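PDB 2QV5: uncharacterized protein Atu2773 from Agrobacterium tumefaciens, which is of unknown function but belongs to the divergent polysaccharide deacetylase family and so may act on carbohydrate polymers. Local coordinates for residues G45-V57 against A219-R232. Sequence-based numbering, arbitrary orientation. Where two conformers were deposited one is given.
Sequences GSQKAIRDLPPEV and AFDESIAAISKWSR
Two neighbouring helices, 43-52 and 221-233, pack side by side and nearly parallel (6° between the axes of their segments, 9.9 Å apart) against the parallel sheet of a polysaccharide deacetylase-like α/β domain. I224 is the knob, set in the hole formed by G45, K48, A49 and D52. Its two branches divide the work: CD1 reaches the backbone near G45 O and lies 4.0 Å from A49 CB, while CG2, anti to the backbone N, meets D52 CB at 3.7 Å. Beyond the helix end, L53 lays CD2 against I227 CG2 (3.7 Å); V57 joins this apolar group, and I227 and V57 continue onto V36 of strand 30-39. R232, extended from CG to NE, passes obliquely across P54, whose ring lies over one guanidinium face, and sends NH2 to D52 O (2.7 Å, N-H...O angle 162°). That oxygen lies in the guanidinium plane, although NH2 stands above the carbonyl plane. S228 turns its hydroxyl back onto its own helix, to I224 O. On the solvent side, where D221 is exposed, the aliphatic part of K48 crosses D221 at about a right angle, its NZ being bonded to D52 OD2 (2.8 Å). The contact thus grades from an apolar seam beside the sheet to a charged outer edge, with the R232 bond tying down the C-terminal carbonyl of helix 43-52, where the helix dipole should favour a cation.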
loop_
_atom_site.group_PDB
_atom_site.type_symbol
_atom_site.label_atom_id
_atom_site.label_comp_id
_atom_site.label_asym_id
_atom_site.label_seq_id
_atom_site.Cartn_x
_atom_site.Cartn_y
_atom_site.Cartn_z
ATOM N N GLY A 45 14.796 1.023 -10.962
ATOM C CA GLY A 45 13.959 0.091 -10.193
ATOM C C GLY A 45 12.464 0.207 -10.487
ATOM O O GLY A 45 11.764 -0.805 -10.543
ATOM N N SER A 46 11.982 1.440 -10.687
ATOM C CA SER A 46 10.572 1.683 -11.012
ATOM C C SER A 46 10.262 1.204 -12.416
ATOM O O SER A 46 9.201 0.620 -12.646
ATOM C CB SER A 46 10.214 3.166 -10.861
ATOM O OG SER A 46 10.329 3.549 -9.498
ATOM N N GLN A 47 11.194 1.446 -13.344
ATOM C CA GLN A 47 11.076 0.957 -14.724
ATOM C C GLN A 47 10.977 -0.561 -14.778
ATOM O O GLN A 47 10.133 -1.100 -15.494
ATOM C CB GLN A 47 12.252 1.425 -15.579
ATOM C CG GLN A 47 12.042 1.215 -17.081
ATOM C CD GLN A 47 13.122 1.858 -17.925
ATOM O OE1 GLN A 47 14.196 2.212 -17.428
ATOM N NE2 GLN A 47 12.846 2.008 -19.217
ATOM N N LYS A 48 11.840 -1.233 -14.017
ATOM C CA LYS A 48 11.847 -2.693 -13.960
ATOM C C LYS A 48 10.533 -3.217 -13.384
ATOM O O LYS A 48 9.974 -4.169 -13.923
ATOM C CB LYS A 48 13.032 -3.206 -13.139
ATOM C CG LYS A 48 13.260 -4.695 -13.270
ATOM C CD LYS A 48 14.434 -5.165 -12.427
ATOM C CE LYS A 48 14.430 -6.691 -12.278
ATOM N NZ LYS A 48 14.281 -7.408 -13.588
ATOM N N ALA A 49 10.037 -2.568 -12.322
ATOM C CA ALA A 49 8.769 -2.960 -11.661
ATOM C C ALA A 49 7.590 -2.947 -12.640
ATOM O O ALA A 49 6.823 -3.895 -12.689
ATOM C CB ALA A 49 8.477 -2.047 -10.464
ATOM N N ILE A 50 7.464 -1.861 -13.407
ATOM C CA ILE A 50 6.402 -1.688 -14.396
ATOM C C ILE A 50 6.545 -2.686 -15.558
ATOM O O ILE A 50 5.557 -3.270 -16.015
ATOM C CB ILE A 50 6.422 -0.233 -14.978
ATOM C CG1 ILE A 50 6.211 0.816 -13.878
ATOM C CG2 ILE A 50 5.406 -0.057 -16.113
ATOM C CD1 ILE A 50 4.834 0.867 -13.302
ATOM N N ARG A 51 7.780 -2.859 -16.030
ATOM C CA ARG A 51 8.110 -3.808 -17.110
ATOM C C ARG A 51 7.779 -5.272 -16.767
ATOM O O ARG A 51 7.287 -6.019 -17.622
ATOM C CB ARG A 51 9.600 -3.676 -17.438
ATOM C CG ARG A 51 10.101 -4.411 -18.664
ATOM C CD ARG A 51 11.612 -4.229 -18.755
ATOM N NE ARG A 51 12.247 -5.201 -19.641
ATOM C CZ ARG A 51 12.801 -6.344 -19.240
ATOM N NH1 ARG A 51 12.808 -6.678 -17.953
ATOM N NH2 ARG A 51 13.354 -7.158 -20.134
ATOM N N ASP A 52 8.046 -5.668 -15.522
ATOM C CA ASP A 52 8.022 -7.083 -15.132
ATOM C C ASP A 52 6.801 -7.604 -14.374
ATOM O O ASP A 52 6.427 -8.768 -14.545
ATOM C CB ASP A 52 9.281 -7.448 -14.338
ATOM C CG ASP A 52 10.551 -7.385 -15.170
ATOM O OD1 ASP A 52 10.474 -7.218 -16.409
ATOM O OD2 ASP A 52 11.637 -7.495 -14.566
ATOM N N LEU A 53 6.208 -6.785 -13.507
ATOM C CA LEU A 53 5.094 -7.262 -12.680
ATOM C C LEU A 53 3.817 -7.311 -13.517
ATOM O O LEU A 53 3.575 -6.405 -14.298
ATOM C CB LEU A 53 4.894 -6.384 -11.434
ATOM C CG LEU A 53 6.088 -6.337 -10.462
ATOM C CD1 LEU A 53 6.054 -5.105 -9.580
ATOM C CD2 LEU A 53 6.168 -7.591 -9.609
ATOM N N PRO A 54 3.017 -8.386 -13.376
ATOM C CA PRO A 54 1.697 -8.408 -14.010
ATOM C C PRO A 54 0.767 -7.367 -13.367
ATOM O O PRO A 54 0.978 -6.998 -12.195
ATOM C CB PRO A 54 1.210 -9.838 -13.744
ATOM C CG PRO A 54 1.934 -10.252 -12.523
ATOM C CD PRO A 54 3.291 -9.646 -12.660
ATOM N N PRO A 55 -0.232 -6.866 -14.131
ATOM C CA PRO A 55 -1.127 -5.781 -13.675
ATOM C C PRO A 55 -1.938 -6.073 -12.411
ATOM O O PRO A 55 -2.519 -5.161 -11.828
ATOM C CB PRO A 55 -2.082 -5.584 -14.852
ATOM C CG PRO A 55 -1.933 -6.771 -15.704
ATOM C CD PRO A 55 -0.530 -7.260 -15.518
ATOM N N GLU A 56 -1.980 -7.339 -12.012
ATOM C CA GLU A 56 -2.721 -7.764 -10.828
ATOM C C GLU A 56 -1.984 -7.383 -9.550
ATOM O O GLU A 56 -2.577 -7.363 -8.485
ATOM C CB GLU A 56 -2.948 -9.273 -10.861
ATOM C CG GLU A 56 -3.996 -9.741 -11.878
ATOM C CD GLU A 56 -3.420 -9.990 -13.278
ATOM O OE1 GLU A 56 -2.214 -9.723 -13.510
ATOM O OE2 GLU A 56 -4.187 -10.449 -14.151
ATOM N N VAL A 57 -0.688 -7.104 -9.671
ATOM C CA VAL A 57 0.130 -6.672 -8.545
ATOM C C VAL A 57 -0.138 -5.196 -8.278
ATOM O O VAL A 57 -0.017 -4.343 -9.172
ATOM C CB VAL A 57 1.627 -6.951 -8.809
ATOM C CG1 VAL A 57 2.519 -6.418 -7.671
ATOM C CG2 VAL A 57 1.856 -8.448 -8.994
ATOM N N ALA A 219 10.360 -2.515 -4.122
ATOM C CA ALA A 219 10.806 -2.728 -5.504
ATOM C C ALA A 219 12.314 -3.015 -5.636
ATOM O O ALA A 219 13.020 -2.351 -6.397
ATOM C CB ALA A 219 10.389 -1.545 -6.395
ATOM N N PHE A 220 12.791 -4.006 -4.887
ATOM C CA PHE A 220 14.146 -4.532 -5.042
ATOM C C PHE A 220 14.115 -5.466 -6.239
ATOM O O PHE A 220 13.067 -6.056 -6.526
ATOM C CB PHE A 220 14.566 -5.325 -3.799
ATOM C CG PHE A 220 14.772 -4.485 -2.570
ATOM C CD1 PHE A 220 15.792 -3.531 -2.518
ATOM C CD2 PHE A 220 13.973 -4.677 -1.442
ATOM C CE1 PHE A 220 15.992 -2.762 -1.371
ATOM C CE2 PHE A 220 14.160 -3.921 -0.297
ATOM C CZ PHE A 220 15.172 -2.959 -0.254
ATOM N N ASP A 221 15.248 -5.590 -6.940
ATOM C CA ASP A 221 15.371 -6.460 -8.121
ATOM C C ASP A 221 14.961 -7.918 -7.872
ATOM O O ASP A 221 14.267 -8.516 -8.694
ATOM C CB ASP A 221 16.804 -6.432 -8.668
ATOM C CG ASP A 221 17.062 -5.252 -9.596
ATOM O OD1 ASP A 221 16.203 -4.348 -9.688
ATOM O OD2 ASP A 221 18.136 -5.229 -10.236
ATOM N N GLU A 222 15.387 -8.481 -6.744
ATOM C CA GLU A 222 15.015 -9.869 -6.390
ATOM C C GLU A 222 13.517 -10.009 -6.094
ATOM O O GLU A 222 12.893 -11.013 -6.455
ATOM C CB GLU A 222 15.837 -10.389 -5.207
ATOM C CG GLU A 222 17.337 -10.523 -5.483
ATOM C CD GLU A 222 17.712 -11.809 -6.209
ATOM O OE1 GLU A 222 16.869 -12.728 -6.309
ATOM O OE2 GLU A 222 18.868 -11.903 -6.680
ATOM N N SER A 223 12.937 -8.998 -5.451
ATOM C CA SER A 223 11.506 -9.030 -5.135
ATOM C C SER A 223 10.674 -9.027 -6.409
ATOM O O SER A 223 9.750 -9.817 -6.537
ATOM C CB SER A 223 11.107 -7.842 -4.270
ATOM O OG SER A 223 11.880 -7.825 -3.094
ATOM N N ILE A 224 11.004 -8.120 -7.329
ATOM C CA ILE A 224 10.296 -7.991 -8.600
ATOM C C ILE A 224 10.316 -9.314 -9.369
ATOM O O ILE A 224 9.260 -9.810 -9.784
ATOM C CB ILE A 224 10.880 -6.837 -9.462
ATOM C CG1 ILE A 224 10.578 -5.481 -8.820
ATOM C CG2 ILE A 224 10.318 -6.879 -10.877
ATOM C CD1 ILE A 224 11.469 -4.364 -9.319
ATOM N N ALA A 225 11.503 -9.899 -9.515
ATOM C CA ALA A 225 11.661 -11.151 -10.258
ATOM C C ALA A 225 10.864 -12.318 -9.639
ATOM O O ALA A 225 10.147 -13.034 -10.356
ATOM C CB ALA A 225 13.166 -11.505 -10.426
ATOM N N ALA A 226 10.948 -12.475 -8.320
ATOM C CA ALA A 226 10.260 -13.560 -7.612
ATOM C C ALA A 226 8.754 -13.377 -7.619
ATOM O O ALA A 226 8.029 -14.334 -7.841
ATOM C CB ALA A 226 10.758 -13.682 -6.170
ATOM N N ILE A 227 8.298 -12.148 -7.375
ATOM C CA ILE A 227 6.867 -11.823 -7.366
ATOM C C ILE A 227 6.262 -11.919 -8.763
ATOM O O ILE A 227 5.193 -12.497 -8.919
ATOM C CB ILE A 227 6.595 -10.451 -6.687
ATOM C CG1 ILE A 227 6.902 -10.554 -5.189
ATOM C CG2 ILE A 227 5.146 -9.947 -6.902
ATOM C CD1 ILE A 227 6.940 -9.253 -4.512
ATOM N N SER A 228 6.959 -11.413 -9.780
ATOM C CA SER A 228 6.473 -11.558 -11.160
ATOM C C SER A 228 6.200 -13.015 -11.523
ATOM O O SER A 228 5.117 -13.342 -12.006
ATOM C CB SER A 228 7.457 -10.968 -12.172
ATOM O OG SER A 228 7.619 -9.578 -11.961
ATOM N N LYS A 229 7.182 -13.874 -11.275
ATOM C CA LYS A 229 7.087 -15.298 -11.596
ATOM C C LYS A 229 5.967 -16.015 -10.818
ATOM O O LYS A 229 5.151 -16.729 -11.414
ATOM C CB LYS A 229 8.437 -15.960 -11.332
ATOM C CG LYS A 229 8.497 -17.454 -11.622
ATOM C CD LYS A 229 9.819 -18.030 -11.127
ATOM C CE LYS A 229 9.959 -19.507 -11.455
ATOM N NZ LYS A 229 8.722 -20.281 -11.148
ATOM N N TRP A 230 5.942 -15.821 -9.493
ATOM C CA TRP A 230 4.936 -16.437 -8.623
ATOM C C TRP A 230 3.489 -16.015 -8.978
ATOM O O TRP A 230 2.601 -16.874 -9.065
ATOM C CB TRP A 230 5.251 -16.124 -7.152
ATOM C CG TRP A 230 4.424 -16.913 -6.162
ATOM C CD1 TRP A 230 4.738 -18.116 -5.606
ATOM C CD2 TRP A 230 3.147 -16.542 -5.625
ATOM N NE1 TRP A 230 3.736 -18.521 -4.756
ATOM C CE2 TRP A 230 2.746 -17.572 -4.753
ATOM C CE3 TRP A 230 2.302 -15.436 -5.799
ATOM C CZ2 TRP A 230 1.532 -17.535 -4.049
ATOM C CZ3 TRP A 230 1.091 -15.402 -5.106
ATOM C CH2 TRP A 230 0.722 -16.446 -4.239
ATOM N N SER A 231 3.272 -14.711 -9.200
ATOM C CA SER A 231 1.934 -14.204 -9.506
ATOM C C SER A 231 1.422 -14.699 -10.858
ATOM O O SER A 231 0.218 -14.920 -11.018
ATOM C CB SER A 231 1.867 -12.671 -9.415
ATOM O OG SER A 231 2.911 -12.063 -10.150
ATOM N N ARG A 232 2.334 -14.887 -11.815
ATOM C CA ARG A 232 1.976 -15.443 -13.138
ATOM C C ARG A 232 1.598 -16.924 -13.073
ATOM O O ARG A 232 0.828 -17.410 -13.906
ATOM C CB ARG A 232 3.110 -15.239 -14.136
ATOM C CG ARG A 232 3.195 -13.824 -14.676
ATOM C CD ARG A 232 4.483 -13.601 -15.447
ATOM N NE ARG A 232 4.846 -12.188 -15.466
ATOM C CZ ARG A 232 4.343 -11.289 -16.310
ATOM N NH1 ARG A 232 3.452 -11.645 -17.230
ATOM N NH2 ARG A 232 4.732 -10.024 -16.236
#